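Alginate lyase AlgAT5 (Defluviitalea, PDB 5ZQI) probably depolymerises alginate by beta-elimination, as a polysaccharide lyase of family 7 with a beta-sandwich fold. Local coordinates at residues H94-D98 against G99-V103; Y87-S90 against E91-H94; S55-P58 against S59-L62. All blocks are in the same frame, centred on the assembly; numbering follows the deposited sequence.

Contact 1: H94-D98 against G99-V103; sequences HVNDD and GDAVV
His-94 and Val-103 form an antiparallel hydrogen-bonded pair, Val-95 and Val-102 the non-hydrogen-bonded pair beside it, and a type I turn from Asn-96 to Gly-99 closes the hairpin. Val-103 N reaches His-94 O at 2.8 Å, almost straight. Gly-99 has positive phi (74°), which favours glycine. The His-94 imidazole lies alongside the Val-103 side chain. Val-103 CB sits over one face of the His-94 ring, toward the rim, 4.0 Å from the ring centroid in a CH-pi contact. A chi1 of 68°, with His-94 CG between its backbone N and carbonyl carbon, lays the ring beside Val-103. Asn-96 fills the turn with its amide. Asn-96 OD1 takes Asp-100 N on an in-plane lone pair at 3.0 Å. Ala-101 N comes to the same Asn-96 OD1 from above the carbonyl plane, at 3.2 Å. The other end of the amide gives Asn-96 ND2 to Asp-100 OD1 at 3.1 Å, nearly in the amide plane. ND2 also bonds Glu-260 on strand 256-269. Were an alanine here, the N-H groups of Asp-100 and Ala-101 would probably lose their shared acceptor, and the Asp-100 carboxylate would be freer to turn. Asp-98 OD2 and Asp-100 OD1 lie 4.4 Å apart, and one water donates to both. The amide and this water probably offset some of the repulsion between the two acids at the hairpin tip.

Contact 2: Y87-S90 against E91-H94; sequences YEHS and EYFH
A classic beta bulge joins His-89 to Tyr-92 and Phe-93, where the chain turns back into strand 93-95. His-89 N meets Phe-93 O at 2.8 Å, and Phe-93 N returns the bond to His-89 O at 3.0 Å. With His-89 CG anti to the backbone N (chi1 -171°), ND1 comes within reach of two backbone N-H groups and accepts both. Glu-91 N comes to His-89 ND1 near the ring plane, at 3.0 Å. Tyr-92 N comes from far out of that plane, 3.3 Å from His-89 ND1. The in-plane bond from Glu-91 N probably does most to set the rotation of the imidazole. Tyr-92 runs side by side with it, and Tyr-92 CD2 lies over one face of the His-89 ring, 3.3 Å from His-89 CE1. The two ring planes are inclined at 41°, so the pair is oblique. Farther along, the CD2 edge of the Tyr-87 ring touches Phe-93 CD2 at 3.7 Å. Leu-69 borders both of these rings. On the other side of the backbone, His-94 ND1 makes a weak bond to His-89 O, while Ser-90 O lies over a face of the His-94 ring. In the conformer given, Glu-91 makes a salt bridge with Lys-105. Two residues, Tyr-92 and Phe-93, opposite the single His-89 are what makes a classic bulge, here leading into an outermost strand of the seven-stranded sheet.

Contact 3: S55-P58 against S59-L62; sequences SLLP and SDIL
Asp-60 reaches back to Leu-57, and Asp-60 OD2 accepts Leu-57 N at 2.8 Å in a nearly straight bond. The N-H approaches on the anti side of the carboxylate, 18° out of its plane. Asp-60 N in turn bonds Leu-57 O at 2.8 Å. Chi1 of -65° sets Asp-60 CG beside its own backbone N and so aims the carboxylate back at Leu-57. Leu-56 crosses the acid obliquely, with Leu-56 CD2 3.8 Å from Asp-60 OD2. A water donates to Asp-60 OD2 and to Ser-55 O, giving the same oxygen a second polar partner. The pattern resembles one half of a capping box at the start of the short, weakly bonded helix 58-61; Leu-57 has no side-chain acceptor for the other half. Pro-58 follows, a residue well suited to a first helical turn because it has no N-H to satisfy. Its carbonyl is shared: Leu-62 N meets Pro-58 O almost head-on at 3.0 Å, and Ile-61 N comes from above the carbonyl plane. Further out, Ser-59 OG bonds Asp-85 O. Pro-58 and Ile-61 both rest on Val-102, while Val-95 touches Ile-61, so the helix packs on the hairpin of strands 93-95 and 102-107.

How the contacts relate
Contacts 1 and 2 are consecutive along the chain. They share His-94 and strand 93-95, with contact 2 shaping the strand's entry and contact 1 its exit into 102-107. Contact 3 lies earlier in the sequence but packs on both: Val-95 CG2 is 3.4 Å from Leu-57 C, and Phe-93 CZ is 3.5 Å from Pro-58 CB. All three are partly buried. Their inner residues, Val-102, Phe-93 and Pro-58, pack together, while at the outer side Asp-98 and Asp-100 share one water and Asp-60 binds another. The chemistry differs with place. A side-chain amide meets backbone N-H groups at the hairpin tip, an imidazole at the bulge and a carboxylate at the helix start.

Contact 1: H94-D98 against G99-V103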
loop_
_atom_site.group_PDB
_atom_site.type_symbol
_atom_site.label_atom_id
_atom_site.label_comp_id
_atom_site.label_asym_id
_atom_site.label_seq_id
_atom_site.Cartn_x
_atom_site.Cartn_y
_atom_site.Cartn_z
ATOM N N HIS A 94 -6.942 11.768 3.726
ATOM C CA HIS A 94 -6.885 13.220 3.693
ATOM C C HIS A 94 -5.491 13.763 3.708
ATOM O O HIS A 94 -4.619 13.109 4.000
ATOM C CB HIS A 94 -7.686 13.760 4.920
ATOM C CG HIS A 94 -7.086 13.481 6.226
ATOM N ND1 HIS A 94 -7.339 12.348 6.921
ATOM C CD2 HIS A 94 -6.174 14.145 6.938
ATOM C CE1 HIS A 94 -6.626 12.347 8.022
ATOM N NE2 HIS A 94 -5.911 13.422 8.055
ATOM N N VAL A 95 -5.379 15.048 3.371
ATOM C CA VAL A 95 -4.063 15.681 3.392
ATOM C C VAL A 95 -3.669 16.012 4.829
ATOM O O VAL A 95 -4.497 16.463 5.640
ATOM C CB VAL A 95 -4.046 16.939 2.505
ATOM C CG1 VAL A 95 -2.675 17.633 2.526
ATOM C CG2 VAL A 95 -4.440 16.562 1.067
ATOM N N ASN A 96 -2.388 15.815 5.144
ATOM C CA ASN A 96 -1.913 16.077 6.488
ATOM C C ASN A 96 -1.908 17.584 6.784
ATOM O O ASN A 96 -2.139 18.434 5.913
ATOM C CB ASN A 96 -0.522 15.468 6.699
ATOM C CG ASN A 96 0.567 16.067 5.791
ATOM O OD1 ASN A 96 0.348 17.000 5.033
ATOM N ND2 ASN A 96 1.768 15.538 5.913
ATOM N N ASP A 97 -1.667 17.913 8.054
ATOM C CA ASP A 97 -1.686 19.317 8.469
ATOM C C ASP A 97 -0.632 20.144 7.732
ATOM O O ASP A 97 -0.863 21.316 7.409
ATOM C CB ASP A 97 -1.460 19.419 9.977
ATOM C CG ASP A 97 -2.631 18.899 10.779
ATOM O OD1 ASP A 97 -3.735 18.771 10.211
ATOM O OD2 ASP A 97 -2.451 18.630 11.988
ATOM N N ASP A 98 0.521 19.537 7.435
ATOM C CA ASP A 98 1.581 20.258 6.751
ATOM C C ASP A 98 1.257 20.538 5.293
ATOM O O ASP A 98 1.931 21.360 4.666
ATOM C CB ASP A 98 2.894 19.476 6.813
ATOM C CG ASP A 98 3.487 19.462 8.190
ATOM O OD1 ASP A 98 3.157 20.380 8.964
ATOM O OD2 ASP A 98 4.277 18.539 8.491
ATOM N N GLY A 99 0.254 19.865 4.742
ATOM C CA GLY A 99 -0.120 20.071 3.358
ATOM C C GLY A 99 0.823 19.461 2.348
ATOM O O GLY A 99 0.918 19.971 1.229
ATOM N N ASP A 100 1.531 18.382 2.710
ATOM C CA ASP A 100 2.481 17.785 1.781
ATOM C C ASP A 100 2.452 16.258 1.730
ATOM O O ASP A 100 3.328 15.660 1.102
ATOM C CB ASP A 100 3.912 18.255 2.090
ATOM C CG ASP A 100 4.398 17.901 3.479
ATOM O OD1 ASP A 100 3.688 17.281 4.274
ATOM O OD2 ASP A 100 5.565 18.289 3.774
ATOM N N ALA A 101 1.480 15.600 2.346
ATOM C CA ALA A 101 1.353 14.155 2.230
ATOM C C ALA A 101 -0.098 13.763 2.440
ATOM O O ALA A 101 -0.888 14.514 3.011
ATOM C CB ALA A 101 2.245 13.423 3.231
ATOM N N VAL A 102 -0.438 12.576 1.959
ATOM C CA VAL A 102 -1.772 12.007 2.144
ATOM C C VAL A 102 -1.729 10.986 3.269
ATOM O O VAL A 102 -0.912 10.054 3.246
ATOM C CB VAL A 102 -2.283 11.348 0.852
ATOM C CG1 VAL A 102 -3.663 10.730 1.045
ATOM C CG2 VAL A 102 -2.350 12.344 -0.283
ATOM N N VAL A 103 -2.618 11.155 4.232
ATOM C CA VAL A 103 -2.779 10.278 5.382
ATOM C C VAL A 103 -3.750 9.160 5.030
ATOM O O VAL A 103 -4.861 9.421 4.543
ATOM C CB VAL A 103 -3.304 11.073 6.588
ATOM C CG1 VAL A 103 -3.536 10.122 7.790
ATOM C CG2 VAL A 103 -2.378 12.193 6.958
HETATM O O HOH W 1 5.006 16.707 6.415
#

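Contact 2: Y87-S90 against E91-H94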
loop_
_atom_site.group_PDB
_atom_site.type_symbol
_atom_site.label_atom_id
_atom_site.label_comp_id
_atom_site.label_asym_id
_atom_site.label_seq_id
_atom_site.Cartn_x
_atom_site.Cartn_y
_atom_site.Cartn_z
ATOM N N TYR A 87 -12.492 13.507 -3.805
ATOM C CA TYR A 87 -12.851 12.789 -2.583
ATOM C C TYR A 87 -11.837 13.008 -1.458
ATOM O O TYR A 87 -10.613 12.986 -1.672
ATOM C CB TYR A 87 -12.971 11.285 -2.863
ATOM C CG TYR A 87 -13.386 10.498 -1.636
ATOM C CD1 TYR A 87 -14.722 10.424 -1.244
ATOM C CD2 TYR A 87 -12.428 9.875 -0.838
ATOM C CE1 TYR A 87 -15.073 9.709 -0.103
ATOM C CE2 TYR A 87 -12.785 9.160 0.313
ATOM C CZ TYR A 87 -14.095 9.127 0.685
ATOM O OH TYR A 87 -14.450 8.472 1.858
ATOM N N GLU A 88 -12.349 13.149 -0.233
ATOM C CA GLU A 88 -11.522 13.013 0.963
ATOM C C GLU A 88 -12.409 12.434 2.065
ATOM O O GLU A 88 -13.642 12.467 1.981
ATOM C CB GLU A 88 -10.897 14.350 1.403
ATOM C CG GLU A 88 -11.885 15.379 1.869
ATOM C CD GLU A 88 -11.233 16.574 2.530
ATOM O OE1 GLU A 88 -11.814 17.697 2.473
ATOM O OE2 GLU A 88 -10.153 16.390 3.158
ATOM N N HIS A 89 -11.765 11.904 3.096
ATOM C CA HIS A 89 -12.422 11.510 4.335
ATOM C C HIS A 89 -11.575 12.041 5.481
ATOM O O HIS A 89 -10.406 11.660 5.608
ATOM C CB HIS A 89 -12.574 10.008 4.436
ATOM C CG HIS A 89 -13.434 9.581 5.574
ATOM N ND1 HIS A 89 -13.081 9.785 6.895
ATOM C CD2 HIS A 89 -14.669 9.026 5.604
ATOM C CE1 HIS A 89 -14.045 9.348 7.676
ATOM N NE2 HIS A 89 -15.013 8.871 6.918
ATOM N N SER A 90 -12.172 12.881 6.326
ATOM C CA SER A 90 -11.443 13.621 7.362
ATOM C C SER A 90 -10.669 12.709 8.310
ATOM O O SER A 90 -9.704 13.160 8.932
ATOM C CB SER A 90 -12.425 14.482 8.138
ATOM O OG SER A 90 -13.292 13.663 8.880
ATOM N N GLU A 91 -11.105 11.464 8.486
ATOM C CA GLU A 91 -10.365 10.537 9.340
ATOM C C GLU A 91 -9.474 9.566 8.580
ATOM O O GLU A 91 -8.366 9.256 9.042
ATOM C CB GLU A 91 -11.330 9.719 10.204
ATOM C CG GLU A 91 -10.621 8.850 11.251
ATOM C CD GLU A 91 -11.553 8.277 12.282
ATOM O OE1 GLU A 91 -12.781 8.479 12.170
ATOM O OE2 GLU A 91 -11.045 7.622 13.222
ATOM N N TYR A 92 -9.924 9.051 7.441
ATOM C CA TYR A 92 -9.243 7.920 6.819
ATOM C C TYR A 92 -8.399 8.241 5.603
ATOM O O TYR A 92 -7.477 7.458 5.319
ATOM C CB TYR A 92 -10.277 6.823 6.436
ATOM C CG TYR A 92 -11.072 6.338 7.629
ATOM C CD1 TYR A 92 -10.440 5.761 8.718
ATOM C CD2 TYR A 92 -12.437 6.500 7.686
ATOM C CE1 TYR A 92 -11.158 5.332 9.807
ATOM C CE2 TYR A 92 -13.159 6.119 8.788
ATOM C CZ TYR A 92 -12.528 5.542 9.836
ATOM O OH TYR A 92 -13.284 5.136 10.908
ATOM N N PHE A 93 -8.644 9.363 4.914
ATOM C CA PHE A 93 -7.997 9.620 3.610
ATOM C C PHE A 93 -8.000 11.122 3.330
ATOM O O PHE A 93 -8.975 11.663 2.813
ATOM C CB PHE A 93 -8.704 8.843 2.510
ATOM C CG PHE A 93 -8.157 9.057 1.107
ATOM C CD1 PHE A 93 -6.970 8.471 0.721
ATOM C CD2 PHE A 93 -8.856 9.819 0.175
ATOM C CE1 PHE A 93 -6.505 8.633 -0.567
ATOM C CE2 PHE A 93 -8.395 9.992 -1.099
ATOM C CZ PHE A 93 -7.203 9.376 -1.485
ATOM N N HIS A 94 -6.942 11.768 3.726
ATOM C CA HIS A 94 -6.885 13.220 3.693
ATOM C C HIS A 94 -5.491 13.763 3.708
ATOM O O HIS A 94 -4.619 13.109 4.000
ATOM C CB HIS A 94 -7.686 13.760 4.920
ATOM C CG HIS A 94 -7.086 13.481 6.226
ATOM N ND1 HIS A 94 -7.339 12.348 6.921
ATOM C CD2 HIS A 94 -6.174 14.145 6.938
ATOM C CE1 HIS A 94 -6.626 12.347 8.022
ATOM N NE2 HIS A 94 -5.911 13.422 8.055
#

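Contact 3: S55-P58 against S59-L62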
loop_
_atom_site.group_PDB
_atom_site.type_symbol
_atom_site.label_atom_id
_atom_site.label_comp_id
_atom_site.label_asym_id
_atom_site.label_seq_id
_atom_site.Cartn_x
_atom_site.Cartn_y
_atom_site.Cartn_z
ATOM N N SER A 55 -9.683 22.467 1.889
ATOM C CA SER A 55 -8.483 23.031 1.269
ATOM C C SER A 55 -7.922 22.045 0.243
ATOM O O SER A 55 -8.613 21.664 -0.704
ATOM C CB SER A 55 -7.447 23.382 2.334
ATOM O OG SER A 55 -7.210 22.301 3.213
ATOM N N LEU A 56 -6.670 21.636 0.413
ATOM C CA LEU A 56 -6.099 20.655 -0.497
ATOM C C LEU A 56 -6.737 19.285 -0.311
ATOM O O LEU A 56 -7.034 18.865 0.811
ATOM C CB LEU A 56 -4.596 20.525 -0.280
ATOM C CG LEU A 56 -3.755 21.738 -0.648
ATOM C CD1 LEU A 56 -2.312 21.466 -0.279
ATOM C CD2 LEU A 56 -3.890 22.061 -2.130
ATOM N N LEU A 57 -6.913 18.578 -1.426
ATOM C CA LEU A 57 -7.433 17.224 -1.467
ATOM C C LEU A 57 -6.322 16.242 -1.779
ATOM O O LEU A 57 -5.278 16.638 -2.313
ATOM C CB LEU A 57 -8.513 17.084 -2.547
ATOM C CG LEU A 57 -9.746 17.936 -2.325
ATOM C CD1 LEU A 57 -10.605 17.935 -3.566
ATOM C CD2 LEU A 57 -10.505 17.405 -1.126
ATOM N N PRO A 58 -6.471 14.964 -1.439
ATOM C CA PRO A 58 -5.404 14.003 -1.789
ATOM C C PRO A 58 -4.987 14.049 -3.256
ATOM O O PRO A 58 -3.801 13.856 -3.572
ATOM C CB PRO A 58 -6.023 12.658 -1.380
ATOM C CG PRO A 58 -6.902 13.062 -0.165
ATOM C CD PRO A 58 -7.535 14.355 -0.611
ATOM N N SER A 59 -5.931 14.290 -4.159
ATOM C CA SER A 59 -5.656 14.398 -5.584
ATOM C C SER A 59 -4.775 15.590 -5.954
ATOM O O SER A 59 -4.247 15.599 -7.068
ATOM C CB SER A 59 -6.970 14.487 -6.335
ATOM O OG SER A 59 -7.679 15.672 -5.993
ATOM N N ASP A 60 -4.577 16.547 -5.052
ATOM C CA ASP A 60 -3.650 17.652 -5.253
ATOM C C ASP A 60 -2.218 17.297 -4.867
ATOM O O ASP A 60 -1.288 18.007 -5.259
ATOM C CB ASP A 60 -4.065 18.867 -4.405
ATOM C CG ASP A 60 -5.400 19.472 -4.825
ATOM O OD1 ASP A 60 -5.585 19.757 -6.030
ATOM O OD2 ASP A 60 -6.254 19.671 -3.934
ATOM N N ILE A 61 -2.031 16.247 -4.073
ATOM C CA ILE A 61 -0.721 15.827 -3.575
ATOM C C ILE A 61 -0.161 14.688 -4.401
ATOM O O ILE A 61 1.015 14.689 -4.763
ATOM C CB ILE A 61 -0.820 15.416 -2.084
ATOM C CG1 ILE A 61 -1.374 16.564 -1.241
ATOM C CG2 ILE A 61 0.554 14.913 -1.602
ATOM C CD1 ILE A 61 -0.503 17.753 -1.211
ATOM N N LEU A 62 -1.003 13.694 -4.684
ATOM C CA LEU A 62 -0.639 12.506 -5.438
ATOM C C LEU A 62 -1.438 12.485 -6.732
ATOM O O LEU A 62 -2.566 12.986 -6.783
ATOM C CB LEU A 62 -0.932 11.235 -4.637
ATOM C CG LEU A 62 -0.291 11.152 -3.258
ATOM C CD1 LEU A 62 -0.803 9.819 -2.620
ATOM C CD2 LEU A 62 1.186 11.244 -3.258
HETATM O O HOH W 2 -8.066 21.561 -3.292
#